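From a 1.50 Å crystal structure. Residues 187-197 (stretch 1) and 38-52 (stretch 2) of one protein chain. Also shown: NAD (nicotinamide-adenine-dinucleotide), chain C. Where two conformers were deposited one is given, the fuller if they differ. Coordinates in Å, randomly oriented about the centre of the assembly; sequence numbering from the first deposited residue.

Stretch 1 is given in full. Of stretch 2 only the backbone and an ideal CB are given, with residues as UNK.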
ATOM      1  N   PRO A 187     -16.449  -2.522  26.361  1.00 14.37           N
ATOM      2  CA  PRO A 187     -16.282  -1.285  27.119  1.00 15.39           C
ATOM      3  C   PRO A 187     -15.207  -0.353  26.525  1.00 14.83           C
ATOM      4  O   PRO A 187     -14.172  -0.814  26.030  1.00 14.61           O
ATOM      5  CB  PRO A 187     -15.888  -1.781  28.503  1.00 15.04           C
ATOM      6  CG  PRO A 187     -16.552  -3.107  28.609  1.00 15.96           C
ATOM      7  CD  PRO A 187     -16.470  -3.706  27.231  1.00 15.56           C
ATOM      8  N   TRP A 188     -15.514   0.938  26.510  1.00 14.93           N
ATOM      9  CA  TRP A 188     -14.639   1.960  25.940  1.00 14.53           C
ATOM     10  C   TRP A 188     -14.485   1.803  24.424  1.00 13.85           C
ATOM     11  O   TRP A 188     -13.499   2.270  23.841  1.00 13.71           O
ATOM     12  CB  TRP A 188     -13.258   1.988  26.629  1.00 15.33           C
ATOM     13  CG  TRP A 188     -13.357   2.123  28.105  1.00 15.09           C
ATOM     14  CD1 TRP A 188     -13.196   1.148  29.025  1.00 16.21           C
ATOM     15  CD2 TRP A 188     -13.629   3.327  28.822  1.00 16.87           C
ATOM     16  NE1 TRP A 188     -13.368   1.669  30.306  1.00 17.48           N
ATOM     17  CE2 TRP A 188     -13.650   2.999  30.199  1.00 16.97           C
ATOM     18  CE3 TRP A 188     -13.910   4.647  28.432  1.00 17.66           C
ATOM     19  CZ2 TRP A 188     -13.911   3.957  31.198  1.00 19.21           C
ATOM     20  CZ3 TRP A 188     -14.189   5.606  29.437  1.00 18.87           C
ATOM     21  CH2 TRP A 188     -14.190   5.237  30.799  1.00 20.72           C
ATOM     22  N   GLY A 189     -15.473   1.149  23.781  1.00 12.83           N
ATOM     23  CA  GLY A 189     -15.495   0.959  22.350  1.00 13.37           C
ATOM     24  C   GLY A 189     -15.610   2.243  21.551  1.00 14.75           C
ATOM     25  O   GLY A 189     -15.603   3.356  22.113  1.00 15.48           O
ATOM     26  N   ARG A 190     -15.691   2.099  20.238  1.00 16.29           N
ATOM     27  CA  ARG A 190     -15.834   3.280  19.400  1.00 18.79           C
ATOM     28  C   ARG A 190     -17.296   3.483  18.972  1.00 17.63           C
ATOM     29  O   ARG A 190     -17.989   2.513  18.594  1.00 17.19           O
ATOM     30  CB  ARG A 190     -14.846   3.257  18.252  1.00 22.84           C
ATOM     31  CG  ARG A 190     -14.767   1.945  17.562  1.00 25.11           C
ATOM     32  CD  ARG A 190     -13.553   1.868  16.684  1.00 28.57           C
ATOM     33  NE  ARG A 190     -13.654   2.781  15.564  1.00 29.66           N
ATOM     34  CZ  ARG A 190     -12.882   2.707  14.481  1.00 38.11           C
ATOM     35  NH1 ARG A 190     -11.954   1.749  14.356  1.00 38.16           N
ATOM     36  NH2 ARG A 190     -13.059   3.581  13.502  1.00 43.81           N
ATOM     37  N   PRO A 191     -17.793   4.738  19.046  1.00 17.14           N
ATOM     38  CA  PRO A 191     -19.214   4.993  18.777  1.00 18.87           C
ATOM     39  C   PRO A 191     -19.721   4.662  17.380  1.00 18.53           C
ATOM     40  O   PRO A 191     -20.938   4.499  17.206  1.00 20.73           O
ATOM     41  CB  PRO A 191     -19.393   6.493  19.056  1.00 20.70           C
ATOM     42  CG  PRO A 191     -18.032   7.049  19.251  1.00 20.80           C
ATOM     43  CD  PRO A 191     -17.087   5.936  19.550  1.00 19.93           C
ATOM     44  N   ASP A 192     -18.813   4.592  16.412  1.00 18.78           N
ATOM     45  CA  ASP A 192     -19.166   4.324  15.018  1.00 22.27           C
ATOM     46  C   ASP A 192     -19.165   2.857  14.624  1.00 21.90           C
ATOM     47  O   ASP A 192     -19.385   2.541  13.452  1.00 23.16           O
ATOM     48  CB  ASP A 192     -18.192   5.071  14.072  1.00 25.15           C
ATOM     49  CG  ASP A 192     -16.757   4.589  14.215  1.00 30.86           C
ATOM     50  OD1 ASP A 192     -16.336   4.357  15.374  1.00 27.71           O
ATOM     51  OD2 ASP A 192     -16.054   4.417  13.186  1.00 33.78           O
HETATM   52  N   MSE A 193     -18.934   1.956  15.584  0.65 19.64           N
HETATM   53  CA  MSE A 193     -18.871   0.535  15.265  0.65 19.47           C
HETATM   54  C   MSE A 193     -19.472  -0.370  16.295  0.65 18.76           C
HETATM   55  O   MSE A 193     -19.667   0.009  17.454  0.65 16.73           O
HETATM   56  CB  MSE A 193     -17.405   0.095  15.152  0.65 23.51           C
HETATM   57  CG  MSE A 193     -16.617   0.946  14.178  0.65 26.01           C
HETATM   58 SE   MSE A 193     -14.930   0.085  13.641  0.65 29.36          SE
HETATM   59  CE  MSE A 193     -14.649   1.139  12.005  0.65 29.72           C
ATOM     60  N   ALA A 194     -19.780  -1.587  15.846  1.00 20.29           N
ATOM     61  CA  ALA A 194     -20.185  -2.699  16.724  1.00 18.43           C
ATOM     62  C   ALA A 194     -21.329  -2.431  17.682  1.00 18.45           C
ATOM     63  O   ALA A 194     -22.300  -1.794  17.290  1.00 18.49           O
ATOM     64  CB  ALA A 194     -18.945  -3.197  17.451  1.00 18.83           C
ATOM     65  N   LEU A 195     -21.244  -2.901  18.936  1.00 17.43           N
ATOM     66  CA  LEU A 195     -22.362  -2.731  19.847  1.00 17.34           C
ATOM     67  C   LEU A 195     -22.645  -1.283  20.189  1.00 17.89           C
ATOM     68  O   LEU A 195     -23.782  -0.882  20.392  1.00 18.24           O
ATOM     69  CB  LEU A 195     -22.149  -3.484  21.135  1.00 18.17           C
ATOM     70  CG  LEU A 195     -22.005  -4.982  21.073  1.00 19.80           C
ATOM     71  CD1 LEU A 195     -22.025  -5.495  22.497  1.00 20.13           C
ATOM     72  CD2 LEU A 195     -23.160  -5.583  20.267  1.00 22.04           C
ATOM     73  N   PHE A 196     -21.588  -0.477  20.289  1.00 16.41           N
ATOM     74  CA  PHE A 196     -21.726   0.936  20.594  1.00 16.33           C
ATOM     75  C   PHE A 196     -22.586   1.597  19.494  1.00 16.45           C
ATOM     76  O   PHE A 196     -23.501   2.359  19.788  1.00 17.20           O
ATOM     77  CB  PHE A 196     -20.302   1.534  20.668  1.00 16.27           C
ATOM     78  CG  PHE A 196     -20.163   2.803  21.466  1.00 16.85           C
ATOM     79  CD1 PHE A 196     -21.182   3.748  21.593  1.00 18.14           C
ATOM     80  CD2 PHE A 196     -18.921   3.102  22.002  1.00 17.90           C
ATOM     81  CE1 PHE A 196     -20.969   4.914  22.318  1.00 18.01           C
ATOM     82  CE2 PHE A 196     -18.702   4.271  22.699  1.00 18.40           C
ATOM     83  CZ  PHE A 196     -19.716   5.179  22.842  1.00 18.31           C
ATOM     84  N   LYS A 197     -22.291   1.282  18.241  1.00 17.98           N
ATOM     85  CA  LYS A 197     -23.076   1.822  17.116  1.00 20.19           C
ATOM     86  C   LYS A 197     -24.550   1.463  17.279  1.00 22.62           C
ATOM     87  O   LYS A 197     -25.417   2.329  17.172  1.00 20.28           O
ATOM     88  CB  LYS A 197     -22.550   1.295  15.786  1.00 22.83           C
ATOM     89  CG  LYS A 197     -23.340   1.753  14.565  1.00 25.69           C
ATOM     90  CD  LYS A 197     -22.743   1.209  13.286  1.00 27.73           C
ATOM     91  CE  LYS A 197     -23.462   1.778  12.070  1.00 34.48           C
ATOM     92  NZ  LYS A 197     -22.732   1.442  10.820  1.00 40.01           N
ATOM     93  N   UNK A  38     -10.616  14.345  15.990  1.00 22.48           N
ATOM     94  CA  UNK A  38     -12.046  14.367  16.256  1.00 23.36           C
ATOM     95  C   UNK A  38     -12.914  13.470  15.372  1.00 22.33           C
ATOM     96  O   UNK A  38     -14.095  13.766  15.181  1.00 22.18           O
ATOM     97  CB  UNK A  38     -12.542  15.808  16.120  1.00 23.36           C
ATOM     98  N   UNK A  39     -12.360  12.379  14.841  0.60 22.45           N
ATOM     99  CA  UNK A  39     -13.164  11.455  14.029  0.60 24.47           C
ATOM    100  C   UNK A  39     -14.404  11.036  14.830  0.60 23.34           C
ATOM    101  O   UNK A  39     -15.494  10.844  14.269  0.60 24.63           O
ATOM    102  CB  UNK A  39     -12.344  10.230  13.618  0.60 24.47           C
ATOM    103  N   UNK A  40     -14.228  10.898  16.137  1.00 20.05           N
ATOM    104  CA  UNK A  40     -15.360  10.682  17.055  1.00 19.52           C
ATOM    105  C   UNK A  40     -14.999  11.464  18.307  1.00 20.71           C
ATOM    106  O   UNK A  40     -13.871  11.967  18.410  1.00 20.41           O
ATOM    107  CB  UNK A  40     -15.608   9.202  17.353  1.00 19.52           C
ATOM    108  N   UNK A  41     -15.935  11.533  19.253  1.00 22.41           N
ATOM    109  CA  UNK A  41     -15.835  12.367  20.459  1.00 24.85           C
ATOM    110  C   UNK A  41     -14.465  12.365  21.160  1.00 23.71           C
ATOM    111  O   UNK A  41     -14.051  11.346  21.751  1.00 20.47           O
ATOM    112  CB  UNK A  41     -16.894  11.905  21.462  1.00 24.85           C
ATOM    113  N   UNK A  42     -13.766  13.503  21.099  1.00 21.65           N
ATOM    114  CA  UNK A  42     -12.472  13.633  21.768  1.00 21.05           C
ATOM    115  C   UNK A  42     -12.584  13.475  23.301  1.00 19.21           C
ATOM    116  O   UNK A  42     -11.640  13.021  23.952  1.00 18.43           O
ATOM    117  CB  UNK A  42     -11.854  14.991  21.430  1.00 21.05           C
ATOM    118  N   UNK A  43     -13.745  13.801  23.884  1.00 18.11           N
ATOM    119  CA  UNK A  43     -13.917  13.629  25.319  1.00 17.20           C
ATOM    120  C   UNK A  43     -13.818  12.161  25.725  1.00 15.65           C
ATOM    121  O   UNK A  43     -13.406  11.848  26.828  1.00 17.31           O
ATOM    122  CB  UNK A  43     -15.264  14.205  25.760  1.00 17.20           C
ATOM    123  N   UNK A  44     -14.241  11.274  24.826  1.00 15.78           N
ATOM    124  CA  UNK A  44     -14.138   9.833  25.081  1.00 14.44           C
ATOM    125  C   UNK A  44     -12.661   9.397  25.064  1.00 14.88           C
ATOM    126  O   UNK A  44     -12.225   8.627  25.910  1.00 14.41           O
ATOM    127  CB  UNK A  44     -14.940   9.046  24.043  1.00 14.44           C
ATOM    128  N   UNK A  45     -11.915   9.874  24.065  1.00 14.78           N
ATOM    129  CA  UNK A  45     -10.466   9.617  24.010  1.00 14.11           C
ATOM    130  C   UNK A  45      -9.768  10.134  25.275  1.00 14.98           C
ATOM    131  O   UNK A  45      -8.925   9.445  25.838  1.00 14.81           O
ATOM    132  CB  UNK A  45      -9.855  10.273  22.770  1.00 14.11           C
ATOM    133  N   UNK A  46     -10.127  11.339  25.724  0.50 14.43           N
ATOM    134  CA  UNK A  46      -9.494  11.852  26.940  0.50 15.49           C
ATOM    135  C   UNK A  46      -9.892  11.022  28.156  0.50 14.91           C
ATOM    136  O   UNK A  46      -9.088  10.827  29.059  0.50 16.27           O
ATOM    137  CB  UNK A  46      -9.870  13.319  27.160  0.50 15.49           C
ATOM    138  N   UNK A  47     -11.124  10.515  28.179  1.00 14.12           N
ATOM    139  CA  UNK A  47     -11.551   9.666  29.290  1.00 15.01           C
ATOM    140  C   UNK A  47     -10.715   8.384  29.329  1.00 14.68           C
ATOM    141  O   UNK A  47     -10.369   7.892  30.396  1.00 16.84           O
ATOM    142  CB  UNK A  47     -13.039   9.330  29.169  1.00 15.01           C
ATOM    143  N   UNK A  48     -10.404   7.815  28.160  1.00 14.00           N
ATOM    144  CA  UNK A  48      -9.558   6.636  28.161  1.00 14.24           C
ATOM    145  C   UNK A  48      -8.170   6.981  28.683  1.00 14.35           C
ATOM    146  O   UNK A  48      -7.620   6.265  29.502  1.00 15.19           O
ATOM    147  CB  UNK A  48      -9.469   6.037  26.756  1.00 14.24           C
ATOM    148  N   UNK A  49      -7.635   8.088  28.191  0.50 15.68           N
ATOM    149  CA  UNK A  49      -6.307   8.539  28.570  0.50 18.15           C
ATOM    150  C   UNK A  49      -6.210   8.795  30.088  0.50 17.74           C
ATOM    151  O   UNK A  49      -5.167   8.535  30.695  0.50 18.15           O
ATOM    152  CB  UNK A  49      -5.948   9.808  27.793  0.50 18.15           C
ATOM    153  N   UNK A  50      -7.308   9.255  30.693  1.00 17.03           N
ATOM    154  CA  UNK A  50      -7.366   9.482  32.159  1.00 20.51           C
ATOM    155  C   UNK A  50      -7.206   8.184  32.945  1.00 20.78           C
ATOM    156  O   UNK A  50      -6.638   8.181  34.043  1.00 24.34           O
ATOM    157  CB  UNK A  50      -8.690  10.146  32.542  1.00 20.51           C
ATOM    158  N   UNK A  51      -7.675   7.079  32.368  0.50 18.71           N
ATOM    159  CA  UNK A  51      -7.581   5.763  33.013  0.50 19.08           C
ATOM    160  C   UNK A  51      -6.247   5.065  32.821  0.50 18.83           C
ATOM    161  O   UNK A  51      -6.054   3.943  33.283  0.50 20.69           O
ATOM    162  CB  UNK A  51      -8.691   4.854  32.483  0.50 19.08           C
ATOM    163  N   UNK A  52      -5.342   5.724  32.115  1.00 17.54           N
ATOM    164  CA  UNK A  52      -3.967   5.249  31.957  1.00 17.33           C
ATOM    165  C   UNK A  52      -2.994   6.006  32.857  1.00 18.11           C
ATOM    166  O   UNK A  52      -1.779   5.912  32.652  1.00 19.43           O
ATOM    167  CB  UNK A  52      -3.530   5.381  30.497  1.00 17.33           C
TER
HETATM  168  PA  NAD C 401      -9.816   4.145  17.307  1.00 17.91           P
HETATM  169  O1A NAD C 401     -10.617   4.079  18.550  1.00 16.08           O
HETATM  170  O2A NAD C 401     -10.150   5.150  16.223  1.00 17.99           O
HETATM  171  O5B NAD C 401      -8.267   4.304  17.743  1.00 17.16           O
HETATM  172  C5B NAD C 401      -7.226   4.736  16.877  1.00 16.57           C
HETATM  173  C4B NAD C 401      -6.536   5.922  17.529  1.00 16.61           C
HETATM  174  O4B NAD C 401      -5.542   6.338  16.574  1.00 16.29           O
HETATM  175  C3B NAD C 401      -7.463   7.102  17.791  1.00 16.36           C
HETATM  176  O3B NAD C 401      -7.578   7.471  19.174  1.00 17.59           O
HETATM  177  C2B NAD C 401      -6.864   8.202  16.914  1.00 16.36           C
HETATM  178  O2B NAD C 401      -6.931   9.509  17.517  1.00 17.62           O
HETATM  179  C1B NAD C 401      -5.437   7.738  16.635  1.00 16.37           C
HETATM  180  N9A NAD C 401      -4.883   8.263  15.375  1.00 16.30           N
HETATM  181  C8A NAD C 401      -5.459   8.221  14.151  1.00 16.67           C
HETATM  182  N7A NAD C 401      -4.678   8.819  13.249  1.00 18.80           N
HETATM  183  C5A NAD C 401      -3.574   9.234  13.891  1.00 15.92           C
HETATM  184  C6A NAD C 401      -2.360   9.985  13.509  1.00 16.15           C
HETATM  185  N6A NAD C 401      -2.141  10.381  12.263  1.00 19.08           N
HETATM  186  N1A NAD C 401      -1.483  10.227  14.484  1.00 16.71           N
HETATM  187  C2A NAD C 401      -1.666   9.854  15.759  1.00 16.58           C
HETATM  188  N3A NAD C 401      -2.762   9.193  16.185  1.00 16.60           N
HETATM  189  C4A NAD C 401      -3.724   8.875  15.279  1.00 16.64           C
HETATM  190  O3  NAD C 401      -9.816   2.733  16.527  1.00 17.61           O
HETATM  191  PN  NAD C 401      -9.489   1.260  17.085  1.00 17.13           P
HETATM  192  O1N NAD C 401      -8.927   1.271  18.446  1.00 16.23           O
HETATM  193  O2N NAD C 401     -10.727   0.445  16.712  1.00 20.10           O
HETATM  194  O5D NAD C 401      -8.362   0.859  16.031  1.00 21.16           O
HETATM  195  C5D NAD C 401      -7.039   0.442  16.357  1.00 18.28           C
HETATM  196  C4D NAD C 401      -6.466  -0.190  15.099  1.00 17.32           C
HETATM  197  O4D NAD C 401      -7.128  -1.450  14.844  1.00 18.57           O
HETATM  198  C3D NAD C 401      -6.569   0.595  13.796  1.00 17.87           C
HETATM  199  O3D NAD C 401      -5.345   0.413  13.080  1.00 18.04           O
HETATM  200  C2D NAD C 401      -7.674  -0.083  13.021  1.00 18.27           C
HETATM  201  O2D NAD C 401      -7.511   0.008  11.590  1.00 22.06           O
HETATM  202  C1D NAD C 401      -7.574  -1.518  13.495  1.00 18.44           C
HETATM  203  N1N NAD C 401      -8.870  -2.224  13.445  1.00 19.57           N
HETATM  204  C2N NAD C 401      -9.821  -2.086  14.397  1.00 19.57           C
HETATM  205  C3N NAD C 401     -11.043  -2.776  14.318  1.00 20.79           C
HETATM  206  C7N NAD C 401     -12.169  -2.671  15.355  1.00 23.23           C
HETATM  207  O7N NAD C 401     -13.136  -3.444  15.284  1.00 24.20           O
HETATM  208  N7N NAD C 401     -12.189  -1.745  16.328  1.00 22.97           N
HETATM  209  C4N NAD C 401     -11.280  -3.580  13.226  1.00 19.67           C
HETATM  210  C5N NAD C 401     -10.302  -3.702  12.249  1.00 20.64           C
HETATM  211  C6N NAD C 401      -9.107  -2.999  12.358  1.00 19.86           C

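Position 38 lies beyond the reach of stretch 1, so the contact sets no rule there; it is D38.

At 39 CA-to-CB points toward stretch 1, yet no atom of it comes within 5.5 Å of the ideal CB. The carboxylate of D192, already held by R190 in a salt bridge (R190 NE to D192 OD1, 3.1 Å), is the target, so a long side chain ending in a donor would suit, whether lysine, arginine or tyrosine. Y39 spans the gap with chi1 t, and Y39 OH donates to D192 OD2 at 2.7 Å.

Position 40 also points toward stretch 1, its ideal CB 3.8 Å from P191 CG. The aliphatic CH groups of the proline ring offer a surface on which an aromatic face can pack, and the cofactor phosphate beyond rewards a polar tip. Y40 satisfies both: P191 CD sits over its ring face, 3.9 Å from the centroid, a CH-pi contact, while Y40 OH donates to NAD O1A at 2.5 Å.

Position 41 points sideways just before a helix, where aspartate, asparagine, serine or threonine could cap. D41 does so, D41 OD1 accepting from the backbone N of 43 at 2.9 Å. Positions 42 and 43 are out of reach and leave the choice open: V42 and S43.

At 44, within the helix, CA-to-CB points toward stretch 1, where W188, P191 and F196 offer apolar surface with room before contact, a place for leucine, isoleucine or methionine. L44 uses both methyls: CD1 lies 4.0 Å from W188 CE3, at the indole edge, and CD2 meets P191 CD at 3.9 Å and F196 CE2 at 4.0 Å.

Position 45 points away from stretch 1 but on the cofactor's side, favouring a long donor; K45 NZ reaches NAD O2B at 2.9 Å. Position 46, out of reach, is Q46.

At 47 the ideal CB is already 3.9 Å from W188 CZ3, which favours a small residue, alanine, serine or glycine. A47 packs its CB there.

Position 48 points sideways, but the carbonyls of W188 and G189 lie exposed to it, calling for a long side chain with several donors. R48 reaches over with chi1 m and an extended chain (chi2 and chi3 t): R48 NE (2.8 Å) and R48 NH2 (2.9 Å) both donate to W188 O, and R48 NH2 also gives a bond to G189 O at 2.9 Å. Weak bonds from its NH1 and NH2 to Y40 OH tie it to the earlier tyrosine.

Positions 49 and 50 are out of reach: L49 and D50.

At 51 CB points toward the indole, 5.4 Å from W188 CZ2, so a long or flat group could cover it. W188 CZ2 lies over one face of the R51 guanidinium, and R51 CD comes within 3.1 Å of W188 CZ2, meeting the indole obliquely. Position 52, L52, lies out of reach.

Stretch 2 (38-52) DYYDVSLKQARLDRL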
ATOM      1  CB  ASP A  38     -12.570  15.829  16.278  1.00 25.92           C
ATOM      2  CG  ASP A  38     -12.472  16.528  14.941  1.00 30.60           C
ATOM      3  OD1 ASP A  38     -12.066  15.910  13.932  1.00 28.20           O
ATOM      4  OD2 ASP A  38     -12.830  17.740  14.909  1.00 33.16           O
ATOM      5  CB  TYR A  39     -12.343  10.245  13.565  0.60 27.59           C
ATOM      6  CG  TYR A  39     -13.200   9.168  12.934  0.60 28.52           C
ATOM      7  CD1 TYR A  39     -13.693   9.300  11.636  0.60 31.21           C
ATOM      8  CD2 TYR A  39     -13.540   8.036  13.649  0.60 31.65           C
ATOM      9  CE1 TYR A  39     -14.493   8.315  11.071  0.60 30.44           C
ATOM     10  CE2 TYR A  39     -14.336   7.047  13.098  0.60 32.37           C
ATOM     11  CZ  TYR A  39     -14.815   7.187  11.810  0.60 31.71           C
ATOM     12  OH  TYR A  39     -15.608   6.192  11.264  0.60 30.23           O
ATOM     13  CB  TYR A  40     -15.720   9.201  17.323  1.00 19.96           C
ATOM     14  CG  TYR A  40     -14.658   8.346  17.985  1.00 17.79           C
ATOM     15  CD1 TYR A  40     -14.410   8.445  19.353  1.00 18.39           C
ATOM     16  CD2 TYR A  40     -13.939   7.418  17.260  1.00 18.88           C
ATOM     17  CE1 TYR A  40     -13.460   7.648  19.972  1.00 17.95           C
ATOM     18  CE2 TYR A  40     -12.981   6.621  17.870  1.00 18.69           C
ATOM     19  CZ  TYR A  40     -12.753   6.739  19.235  1.00 18.31           C
ATOM     20  OH  TYR A  40     -11.789   5.931  19.844  1.00 19.00           O
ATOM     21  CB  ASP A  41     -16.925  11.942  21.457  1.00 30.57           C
ATOM     22  CG  ASP A  41     -17.206  12.985  22.507  1.00 38.11           C
ATOM     23  OD1 ASP A  41     -16.416  13.947  22.669  1.00 43.17           O
ATOM     24  OD2 ASP A  41     -18.255  12.848  23.181  1.00 52.33           O
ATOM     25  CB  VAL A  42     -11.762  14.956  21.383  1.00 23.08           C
ATOM     26  CG1 VAL A  42     -10.465  15.126  22.168  1.00 26.72           C
ATOM     27  CG2 VAL A  42     -11.490  14.981  19.882  1.00 24.62           C
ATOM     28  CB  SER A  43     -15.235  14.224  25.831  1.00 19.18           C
ATOM     29  OG  SER A  43     -16.366  13.657  25.181  1.00 23.29           O
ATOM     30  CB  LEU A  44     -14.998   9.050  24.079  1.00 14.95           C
ATOM     31  CG  LEU A  44     -14.922   7.527  24.168  1.00 15.37           C
ATOM     32  CD1 LEU A  44     -15.319   7.044  25.542  1.00 17.28           C
ATOM     33  CD2 LEU A  44     -15.803   6.931  23.096  1.00 16.34           C
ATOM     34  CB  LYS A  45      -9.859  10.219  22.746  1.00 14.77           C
ATOM     35  CG  LYS A  45     -10.370   9.557  21.468  1.00 14.30           C
ATOM     36  CD  LYS A  45      -9.772  10.196  20.224  1.00 15.52           C
ATOM     37  CE  LYS A  45     -10.331   9.498  18.993  1.00 16.22           C
ATOM     38  NZ  LYS A  45      -9.769   9.999  17.716  1.00 17.33           N
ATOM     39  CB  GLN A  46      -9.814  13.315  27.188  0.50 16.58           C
ATOM     40  CG  GLN A  46      -9.013  13.887  28.353  0.50 17.19           C
ATOM     41  CD  GLN A  46      -7.512  13.894  28.098  0.50 18.31           C
ATOM     42  OE1 GLN A  46      -6.742  13.312  28.858  0.50 19.89           O
ATOM     43  NE2 GLN A  46      -7.095  14.528  27.004  0.50 18.09           N
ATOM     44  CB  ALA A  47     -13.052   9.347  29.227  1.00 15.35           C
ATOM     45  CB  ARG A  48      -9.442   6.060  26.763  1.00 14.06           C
ATOM     46  CG  ARG A  48     -10.755   5.549  26.193  1.00 14.33           C
ATOM     47  CD  ARG A  48     -10.479   4.656  24.984  1.00 13.80           C
ATOM     48  NE  ARG A  48     -11.647   4.383  24.128  1.00 13.91           N
ATOM     49  CZ  ARG A  48     -11.991   5.074  23.042  1.00 13.42           C
ATOM     50  NH1 ARG A  48     -11.286   6.107  22.612  1.00 14.68           N
ATOM     51  NH2 ARG A  48     -13.054   4.707  22.330  1.00 14.18           N
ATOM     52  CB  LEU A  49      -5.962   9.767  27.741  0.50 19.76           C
ATOM     53  CG  LEU A  49      -4.577  10.379  27.875  0.50 21.01           C
ATOM     54  CD1 LEU A  49      -3.480   9.386  27.529  0.50 21.90           C
ATOM     55  CD2 LEU A  49      -4.490  11.605  26.978  0.50 21.54           C
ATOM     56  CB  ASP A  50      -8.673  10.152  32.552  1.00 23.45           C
ATOM     57  CG  ASP A  50      -8.711  11.617  32.187  1.00 27.00           C
ATOM     58  OD1 ASP A  50      -7.682  12.184  31.771  1.00 30.04           O
ATOM     59  OD2 ASP A  50      -9.793  12.205  32.319  1.00 34.36           O
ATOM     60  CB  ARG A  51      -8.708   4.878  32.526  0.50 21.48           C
ATOM     61  CG  ARG A  51     -10.035   5.480  32.877  0.50 24.19           C
ATOM     62  CD  ARG A  51     -11.156   4.647  32.342  0.50 25.28           C
ATOM     63  NE  ARG A  51     -11.277   3.380  33.045  0.50 27.69           N
ATOM     64  CZ  ARG A  51     -12.011   3.219  34.139  0.50 28.70           C
ATOM     65  NH1 ARG A  51     -12.677   4.247  34.654  0.50 28.60           N
ATOM     66  NH2 ARG A  51     -12.079   2.035  34.716  0.50 28.84           N
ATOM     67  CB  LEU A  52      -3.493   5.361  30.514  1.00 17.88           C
ATOM     68  CG  LEU A  52      -4.292   4.521  29.499  1.00 16.92           C
ATOM     69  CD1 LEU A  52      -3.806   4.827  28.112  1.00 17.55           C
ATOM     70  CD2 LEU A  52      -4.132   3.045  29.804  1.00 17.63           C
TER
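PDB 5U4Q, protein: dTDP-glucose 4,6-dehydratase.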